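Local structure of C-type lectin domain family 4 member F (6JJJ) at residues 124-130 / 138-144; 28-32 / 66-70. The protein binds galactose and fucose as a C-type lectin receptor of Kupffer cells and could take part in endocytosis. All blocks are in the same frame, centred on the assembly; numbering follows the deposited sequence.

How the contacts relate
The chain carries the C-type lectin domain, predicted to be extracellular. The two contacts lie on opposite sides of the chain's centre. Their centres are about 23 Å apart. Their nearest atoms are about 7 Å apart and do not touch. In contact 1, Glu-126 binds both calcium ions and Asp-127 binds the one of chain G. The ion of chain H probably sits at the sugar-binding site, as in other C-type lectins. Contact 2 is aromatic packing between strand 28-31 and helix 65-75. It is remote from the metals: Phe-70 CZ is 24.9 Å from the calcium of chain H. Along the chain, both segments of contact 2 come before those of contact 1.

Contact 1: residues 124-130 / 138-144; sequences EREDCVH and MACGSSY. With CA (calcium ion), chain G; CA (calcium ion), chain H.
Residues 124-126 are extended. Asp-127 (phi/psi -130/19) breaks the extended run at the first position of a bulge, and the chain continues in strand 128-131. Cys-128 forms an antiparallel hydrogen-bonded pair with Met-138 (CA-CA 5.0 Å). Met-138 N donates to Cys-128 O at a very short 2.4 Å. Met-138 O receives two donors: Cys-128 N at 3.0 Å and, weakly, Asp-127 N at 3.2 Å. Asp-127 and Cys-128 thus both face Met-138, a classic beta bulge. CA-H...O contacts flank it: Glu-126 CA to Met-138 O is 3.4 Å, and Ala-139 CA to Arg-125 O is 3.6 Å. The bulge belongs to the calcium-binding region of the C-type lectin fold. Glu-126 O (2.4 Å) and Asp-127 OD1 (2.3 Å) bind the calcium of chain G, with Asp-86, Glu-90 and Asn-117. Glu-126 (chi1 m, chi2 t) sends OE1 to the calcium of chain H at 2.2 Å. OE1 also accepts from Trp-118 N. Asp-116, Asn-136, Asp-137 and a water complete this site, probably the sugar-binding one, as in relatives. Asp-127 O is hydrogen-bonded to Thr-85 OG1. Ala-139 to Ser-142 is a type I turn: Ala-139 O accepts Ser-142 N at 3.1 Å and, weakly, Ser-142 OG at 3.3 Å. Cys-128 SG and Cys-140 SG, both chi1 m, form a disulfide of 2.0 Å (chi3 98°). His-130 (chi1 p) points its edge at the face of Tyr-144, with centroids 4.3 Å apart and planes at 80°. Met-138 CB covers a face of the imidazole, 4.1 Å from its centroid.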
ATOM      1  N   GLU A 124       0.789 -17.437  37.751  1.00149.52           N
ATOM      2  CA  GLU A 124      -0.242 -17.986  36.885  1.00149.18           C
ATOM      3  C   GLU A 124       0.219 -19.239  36.153  1.00137.91           C
ATOM      4  O   GLU A 124       1.412 -19.526  36.037  1.00141.57           O
ATOM      5  CB  GLU A 124      -0.691 -16.954  35.833  1.00159.74           C
ATOM      6  CG  GLU A 124       0.197 -15.713  35.689  1.00165.15           C
ATOM      7  CD  GLU A 124      -0.474 -14.599  34.890  1.00166.83           C
ATOM      8  OE1 GLU A 124      -1.466 -14.883  34.186  1.00165.68           O
ATOM      9  OE2 GLU A 124       0.003 -13.444  34.947  1.00167.75           O
ATOM     10  N   ARG A 125      -0.771 -19.985  35.666  1.00109.98           N
ATOM     11  CA  ARG A 125      -0.533 -21.107  34.771  1.00122.51           C
ATOM     12  C   ARG A 125      -0.324 -20.533  33.369  1.00116.53           C
ATOM     13  O   ARG A 125      -0.122 -19.328  33.197  1.00117.73           O
ATOM     14  CB  ARG A 125      -1.703 -22.083  34.826  1.00148.19           C
ATOM     15  CG  ARG A 125      -1.941 -22.680  36.204  1.00177.45           C
ATOM     16  CD  ARG A 125      -0.763 -23.479  36.714  1.00206.38           C
ATOM     17  NE  ARG A 125      -1.141 -24.306  37.857  1.00229.81           N
ATOM     18  CZ  ARG A 125      -1.191 -23.870  39.112  1.00246.30           C
ATOM     19  NH1 ARG A 125      -0.899 -22.609  39.393  1.00251.87           N
ATOM     20  NH2 ARG A 125      -1.544 -24.696  40.087  1.00251.67           N
ATOM     21  N   GLU A 126      -0.362 -21.379  32.343  1.00 91.44           N
ATOM     22  CA  GLU A 126      -0.210 -20.930  30.960  1.00 95.14           C
ATOM     23  C   GLU A 126      -1.486 -21.232  30.184  1.00 90.12           C
ATOM     24  O   GLU A 126      -1.825 -22.402  29.972  1.00 91.55           O
ATOM     25  CB  GLU A 126       1.000 -21.596  30.308  1.00107.38           C
ATOM     26  CG  GLU A 126       2.326 -21.237  30.967  1.00118.38           C
ATOM     27  CD  GLU A 126       3.513 -21.778  30.206  1.00127.91           C
ATOM     28  OE1 GLU A 126       3.392 -22.883  29.640  1.00131.70           O
ATOM     29  OE2 GLU A 126       4.559 -21.100  30.170  1.00130.74           O
ATOM     30  N   ASP A 127      -2.197 -20.174  29.769  1.00 99.93           N
ATOM     31  CA  ASP A 127      -3.451 -20.316  29.037  1.00102.40           C
ATOM     32  C   ASP A 127      -3.483 -19.470  27.766  1.00 90.97           C
ATOM     33  O   ASP A 127      -4.565 -19.202  27.234  1.00 93.00           O
ATOM     34  CB  ASP A 127      -4.643 -19.948  29.921  1.00106.25           C
ATOM     35  CG  ASP A 127      -4.747 -20.818  31.146  1.00111.06           C
ATOM     36  OD1 ASP A 127      -4.362 -22.000  31.062  1.00112.90           O
ATOM     37  OD2 ASP A 127      -5.222 -20.324  32.188  1.00112.59           O
ATOM     38  N   CYS A 128      -2.328 -19.037  27.271  1.00 93.50           N
ATOM     39  CA  CYS A 128      -2.257 -18.228  26.065  1.00 93.88           C
ATOM     40  C   CYS A 128      -1.069 -18.694  25.242  1.00 89.26           C
ATOM     41  O   CYS A 128      -0.064 -19.161  25.786  1.00 94.46           O
ATOM     42  CB  CYS A 128      -2.141 -16.732  26.393  1.00102.97           C
ATOM     43  SG  CYS A 128      -3.657 -16.022  27.103  1.00113.94           S
ATOM     44  N   VAL A 129      -1.203 -18.588  23.921  1.00 86.96           N
ATOM     45  CA  VAL A 129      -0.243 -19.155  22.984  1.00 84.48           C
ATOM     46  C   VAL A 129       0.428 -18.044  22.191  1.00 85.02           C
ATOM     47  O   VAL A 129      -0.241 -17.129  21.701  1.00 81.83           O
ATOM     48  CB  VAL A 129      -0.922 -20.158  22.027  1.00 85.55           C
ATOM     49  CG1 VAL A 129       0.086 -20.729  21.046  1.00 83.77           C
ATOM     50  CG2 VAL A 129      -1.612 -21.261  22.815  1.00 88.79           C
ATOM     51  N   HIS A 130       1.750 -18.135  22.053  1.00 86.43           N
ATOM     52  CA  HIS A 130       2.509 -17.283  21.146  1.00104.38           C
ATOM     53  C   HIS A 130       3.327 -18.174  20.217  1.00 86.31           C
ATOM     54  O   HIS A 130       3.363 -19.400  20.372  1.00 75.70           O
ATOM     55  CB  HIS A 130       3.401 -16.294  21.912  1.00116.79           C
ATOM     56  CG  HIS A 130       4.393 -16.942  22.828  1.00131.05           C
ATOM     57  ND1 HIS A 130       4.933 -16.285  23.913  1.00130.11           N
ATOM     58  CD2 HIS A 130       4.953 -18.175  22.820  1.00132.25           C
ATOM     59  CE1 HIS A 130       5.775 -17.088  24.537  1.00134.06           C
ATOM     60  NE2 HIS A 130       5.807 -18.240  23.893  1.00136.09           N
ATOM     61  N   MET A 138       1.591 -19.984  27.245  1.00 94.20           N
ATOM     62  CA  MET A 138       2.340 -18.997  28.009  1.00 94.76           C
ATOM     63  C   MET A 138       1.410 -18.308  28.995  1.00100.30           C
ATOM     64  O   MET A 138       0.187 -18.324  28.842  1.00105.21           O
ATOM     65  CB  MET A 138       2.993 -17.973  27.065  1.00 92.25           C
ATOM     66  CG  MET A 138       3.796 -16.891  27.745  1.00 91.72           C
ATOM     67  SD  MET A 138       5.169 -17.592  28.689  1.00 95.54           S
ATOM     68  CE  MET A 138       5.711 -16.160  29.614  1.00 98.29           C
ATOM     69  N   ALA A 139       2.012 -17.704  30.017  1.00116.29           N
ATOM     70  CA  ALA A 139       1.250 -16.911  30.971  1.00115.26           C
ATOM     71  C   ALA A 139       0.656 -15.700  30.265  1.00116.14           C
ATOM     72  O   ALA A 139       1.370 -14.932  29.614  1.00119.44           O
ATOM     73  CB  ALA A 139       2.144 -16.468  32.127  1.00114.22           C
ATOM     74  N   CYS A 140      -0.663 -15.539  30.379  1.00 96.82           N
ATOM     75  CA  CYS A 140      -1.343 -14.513  29.598  1.00 98.01           C
ATOM     76  C   CYS A 140      -0.917 -13.111  30.016  1.00 87.40           C
ATOM     77  O   CYS A 140      -0.839 -12.213  29.171  1.00 91.01           O
ATOM     78  CB  CYS A 140      -2.856 -14.684  29.725  1.00110.56           C
ATOM     79  SG  CYS A 140      -3.472 -16.282  29.112  1.00117.53           S
ATOM     80  N   GLY A 141      -0.617 -12.900  31.296  1.00 79.75           N
ATOM     81  CA  GLY A 141      -0.205 -11.579  31.732  1.00 79.73           C
ATOM     82  C   GLY A 141       1.088 -11.090  31.111  1.00 79.65           C
ATOM     83  O   GLY A 141       1.391  -9.895  31.216  1.00 79.52           O
ATOM     84  N   SER A 142       1.849 -11.969  30.466  1.00 76.16           N
ATOM     85  CA  SER A 142       3.128 -11.576  29.890  1.00 89.66           C
ATOM     86  C   SER A 142       2.916 -10.722  28.648  1.00 95.32           C
ATOM     87  O   SER A 142       2.009 -10.972  27.847  1.00 98.43           O
ATOM     88  CB  SER A 142       3.949 -12.816  29.548  1.00 98.40           C
ATOM     89  OG  SER A 142       4.172 -13.601  30.707  1.00102.49           O
ATOM     90  N   SER A 143       3.759  -9.704  28.490  1.00 92.93           N
ATOM     91  CA  SER A 143       3.588  -8.716  27.425  1.00 93.09           C
ATOM     92  C   SER A 143       4.457  -9.081  26.226  1.00 87.28           C
ATOM     93  O   SER A 143       5.614  -8.668  26.120  1.00 88.79           O
ATOM     94  CB  SER A 143       3.918  -7.315  27.932  1.00 99.61           C
ATOM     95  OG  SER A 143       2.880  -6.805  28.748  1.00103.22           O
ATOM     96  N   TYR A 144       3.871  -9.820  25.294  1.00 98.37           N
ATOM     97  CA  TYR A 144       4.492 -10.114  24.016  1.00 93.44           C
ATOM     98  C   TYR A 144       3.850  -9.272  22.922  1.00 92.05           C
ATOM     99  O   TYR A 144       2.762  -8.717  23.109  1.00 91.22           O
ATOM    100  CB  TYR A 144       4.344 -11.596  23.643  1.00 99.26           C
ATOM    101  CG  TYR A 144       5.172 -12.539  24.477  1.00103.13           C
ATOM    102  CD1 TYR A 144       6.487 -12.826  24.136  1.00108.83           C
ATOM    103  CD2 TYR A 144       4.636 -13.152  25.599  1.00107.05           C
ATOM    104  CE1 TYR A 144       7.245 -13.691  24.894  1.00117.65           C
ATOM    105  CE2 TYR A 144       5.387 -14.017  26.362  1.00113.77           C
ATOM    106  CZ  TYR A 144       6.689 -14.285  26.006  1.00119.60           C
ATOM    107  OH  TYR A 144       7.436 -15.151  26.770  1.00122.56           O
TER
HETATM  108 CA    CA G 601      -3.677 -23.863  29.933  1.00110.80          CA
HETATM  109 CA    CA H 602       4.979 -23.236  28.123  1.00101.46          CA
HETATM  110  O   HOH W   1       7.229 -23.270  28.516  1.00122.79           O

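Contact 2: residues 28-32 / 66-70; sequences WKYFN and EEQAF
Strand 28-31 runs nearly antiparallel to helix segment 66-70. Their axes approach to 10.8 Å at 153°. Lys-29 points its CB toward the helix, 4.4 Å from Phe-70 CZ at the ring edge. Its end leads away, and NZ hydrogen-bonds to Asn-27 OD1 of the same chain. Tyr-30 turns its side chain away, but its O lies 4.4 Å from Phe-70 CZ. Its backbone hydrogen-bonds to a neighbouring subunit. Phe-31 is the main contact, its CA 7.8 Å from Phe-70 CA. Both phenylalanines have chi1 t, and their rings form an offset stack: centroids 4.4 Å apart, planes at 11°. Each CB sits over the other's ring, 3.7 Å from its centroid, in a reciprocal CH-pi pair. Phe-31 CE2 to Glu-67 CA and Phe-31 CZ to Glu-66 O are both 3.7 Å. The stack joins strand 28-31, outermost within this chain, to helix 65-75. Tyr-36 of strand 34-38 meets both phenylalanines, and its OH hydrogen-bonds to Glu-67 OE2, which also salt-bridges Lys-149 NZ of strand 147-151.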
ATOM      1  N   TRP A  28      -0.702  -3.249   7.271  1.00 67.12           N
ATOM      2  CA  TRP A  28      -1.372  -4.542   7.233  1.00 66.92           C
ATOM      3  C   TRP A  28      -0.878  -5.275   5.992  1.00 78.88           C
ATOM      4  O   TRP A  28      -0.871  -4.707   4.895  1.00 86.89           O
ATOM      5  CB  TRP A  28      -2.895  -4.396   7.188  1.00 66.69           C
ATOM      6  CG  TRP A  28      -3.512  -4.060   8.511  1.00 66.78           C
ATOM      7  CD1 TRP A  28      -3.507  -2.844   9.128  1.00 66.77           C
ATOM      8  CD2 TRP A  28      -4.224  -4.951   9.387  1.00 66.94           C
ATOM      9  NE1 TRP A  28      -4.169  -2.918  10.331  1.00 66.91           N
ATOM     10  CE2 TRP A  28      -4.616  -4.200  10.515  1.00 67.01           C
ATOM     11  CE3 TRP A  28      -4.557  -6.308   9.332  1.00 67.05           C
ATOM     12  CZ2 TRP A  28      -5.329  -4.757  11.575  1.00 67.19           C
ATOM     13  CZ3 TRP A  28      -5.269  -6.860  10.386  1.00 67.23           C
ATOM     14  CH2 TRP A  28      -5.647  -6.085  11.492  1.00 67.30           C
ATOM     15  N   LYS A  29      -0.445  -6.517   6.163  1.00 99.88           N
ATOM     16  CA  LYS A  29       0.070  -7.305   5.050  1.00101.25           C
ATOM     17  C   LYS A  29      -0.960  -8.340   4.620  1.00103.26           C
ATOM     18  O   LYS A  29      -1.591  -8.992   5.457  1.00101.51           O
ATOM     19  CB  LYS A  29       1.390  -7.974   5.431  1.00103.63           C
ATOM     20  CG  LYS A  29       2.603  -7.067   5.205  1.00109.08           C
ATOM     21  CD  LYS A  29       2.661  -5.956   6.258  1.00113.10           C
ATOM     22  CE  LYS A  29       3.873  -5.044   6.075  1.00113.53           C
ATOM     23  NZ  LYS A  29       3.706  -4.059   4.969  1.00112.09           N
ATOM     24  N   TYR A  30      -1.136  -8.472   3.308  1.00 88.68           N
ATOM     25  CA  TYR A  30      -2.113  -9.390   2.742  1.00 90.91           C
ATOM     26  C   TYR A  30      -1.519 -10.781   2.575  1.00 92.41           C
ATOM     27  O   TYR A  30      -0.341 -10.933   2.237  1.00 87.12           O
ATOM     28  CB  TYR A  30      -2.606  -8.877   1.388  1.00 91.45           C
ATOM     29  CG  TYR A  30      -3.523  -9.837   0.663  1.00 93.36           C
ATOM     30  CD1 TYR A  30      -3.011 -10.832  -0.162  1.00 95.07           C
ATOM     31  CD2 TYR A  30      -4.901  -9.751   0.806  1.00 98.31           C
ATOM     32  CE1 TYR A  30      -3.844 -11.713  -0.824  1.00101.32           C
ATOM     33  CE2 TYR A  30      -5.745 -10.628   0.148  1.00104.52           C
ATOM     34  CZ  TYR A  30      -5.211 -11.605  -0.667  1.00108.67           C
ATOM     35  OH  TYR A  30      -6.049 -12.480  -1.323  1.00115.89           O
ATOM     36  N   PHE A  31      -2.352 -11.796   2.796  1.00 94.81           N
ATOM     37  CA  PHE A  31      -1.947 -13.178   2.562  1.00 99.77           C
ATOM     38  C   PHE A  31      -3.193 -14.041   2.437  1.00 98.84           C
ATOM     39  O   PHE A  31      -3.986 -14.124   3.381  1.00101.28           O
ATOM     40  CB  PHE A  31      -1.048 -13.689   3.689  1.00104.49           C
ATOM     41  CG  PHE A  31      -0.731 -15.154   3.589  1.00108.83           C
ATOM     42  CD1 PHE A  31       0.326 -15.597   2.811  1.00106.82           C
ATOM     43  CD2 PHE A  31      -1.496 -16.089   4.265  1.00112.70           C
ATOM     44  CE1 PHE A  31       0.617 -16.945   2.712  1.00107.05           C
ATOM     45  CE2 PHE A  31      -1.211 -17.437   4.170  1.00113.52           C
ATOM     46  CZ  PHE A  31      -0.154 -17.867   3.393  1.00109.93           C
ATOM     47  N   ASN A  32      -3.367 -14.655   1.273  1.00108.39           N
ATOM     48  CA  ASN A  32      -4.388 -15.675   1.024  1.00111.06           C
ATOM     49  C   ASN A  32      -5.734 -15.323   1.661  1.00118.40           C
ATOM     50  O   ASN A  32      -6.274 -16.042   2.502  1.00119.49           O
ATOM     51  CB  ASN A  32      -3.903 -17.046   1.504  1.00112.25           C
ATOM     52  CG  ASN A  32      -3.078 -17.776   0.454  1.00113.74           C
ATOM     53  OD1 ASN A  32      -3.218 -17.529  -0.742  1.00116.17           O
ATOM     54  ND2 ASN A  32      -2.218 -18.686   0.901  1.00112.43           N
ATOM     55  N   GLU A  66       0.442 -23.856   5.479  1.00135.29           N
ATOM     56  CA  GLU A  66       1.149 -22.822   4.733  1.00138.77           C
ATOM     57  C   GLU A  66       0.876 -21.444   5.320  1.00121.97           C
ATOM     58  O   GLU A  66       1.693 -20.528   5.163  1.00120.88           O
ATOM     59  CB  GLU A  66       0.750 -22.859   3.258  1.00148.17           C
ATOM     60  CG  GLU A  66       1.509 -23.891   2.439  1.00162.94           C
ATOM     61  CD  GLU A  66       1.432 -23.627   0.945  1.00173.91           C
ATOM     62  OE1 GLU A  66       0.759 -22.657   0.540  1.00176.63           O
ATOM     63  OE2 GLU A  66       2.051 -24.391   0.174  1.00177.24           O
ATOM     64  N   GLU A  67      -0.279 -21.270   5.966  1.00104.49           N
ATOM     65  CA  GLU A  67      -0.549 -20.028   6.684  1.00106.97           C
ATOM     66  C   GLU A  67       0.463 -19.817   7.803  1.00 98.56           C
ATOM     67  O   GLU A  67       1.002 -18.717   7.968  1.00 94.02           O
ATOM     68  CB  GLU A  67      -1.970 -20.041   7.242  1.00122.68           C
ATOM     69  CG  GLU A  67      -2.299 -18.828   8.094  1.00134.07           C
ATOM     70  CD  GLU A  67      -3.779 -18.706   8.384  1.00142.76           C
ATOM     71  OE1 GLU A  67      -4.509 -19.699   8.185  1.00146.46           O
ATOM     72  OE2 GLU A  67      -4.214 -17.617   8.814  1.00144.89           O
ATOM     73  N   GLN A  68       0.723 -20.865   8.594  1.00121.20           N
ATOM     74  CA  GLN A  68       1.689 -20.746   9.681  1.00124.16           C
ATOM     75  C   GLN A  68       3.060 -20.347   9.152  1.00128.39           C
ATOM     76  O   GLN A  68       3.779 -19.572   9.794  1.00123.33           O
ATOM     77  CB  GLN A  68       1.785 -22.058  10.466  1.00123.92           C
ATOM     78  CG  GLN A  68       2.861 -22.027  11.547  1.00124.24           C
ATOM     79  CD  GLN A  68       2.459 -22.742  12.828  1.00129.42           C
ATOM     80  OE1 GLN A  68       1.345 -23.250  12.952  1.00138.61           O
ATOM     81  NE2 GLN A  68       3.370 -22.772  13.797  1.00125.51           N
ATOM     82  N   ALA A  69       3.443 -20.870   7.985  1.00 99.21           N
ATOM     83  CA  ALA A  69       4.721 -20.486   7.397  1.00111.26           C
ATOM     84  C   ALA A  69       4.782 -18.979   7.196  1.00110.94           C
ATOM     85  O   ALA A  69       5.754 -18.329   7.595  1.00114.25           O
ATOM     86  CB  ALA A  69       4.934 -21.217   6.071  1.00118.12           C
ATOM     87  N   PHE A  70       3.726 -18.401   6.620  1.00118.62           N
ATOM     88  CA  PHE A  70       3.676 -16.956   6.438  1.00109.99           C
ATOM     89  C   PHE A  70       3.986 -16.236   7.743  1.00114.02           C
ATOM     90  O   PHE A  70       4.833 -15.337   7.787  1.00115.03           O
ATOM     91  CB  PHE A  70       2.303 -16.545   5.910  1.00 97.97           C
ATOM     92  CG  PHE A  70       2.081 -15.070   5.913  1.00 91.82           C
ATOM     93  CD1 PHE A  70       2.761 -14.255   5.026  1.00 93.57           C
ATOM     94  CD2 PHE A  70       1.200 -14.493   6.810  1.00 90.46           C
ATOM     95  CE1 PHE A  70       2.562 -12.890   5.029  1.00 95.48           C
ATOM     96  CE2 PHE A  70       0.996 -13.128   6.819  1.00 93.13           C
ATOM     97  CZ  PHE A  70       1.676 -12.326   5.927  1.00 95.25           C
TER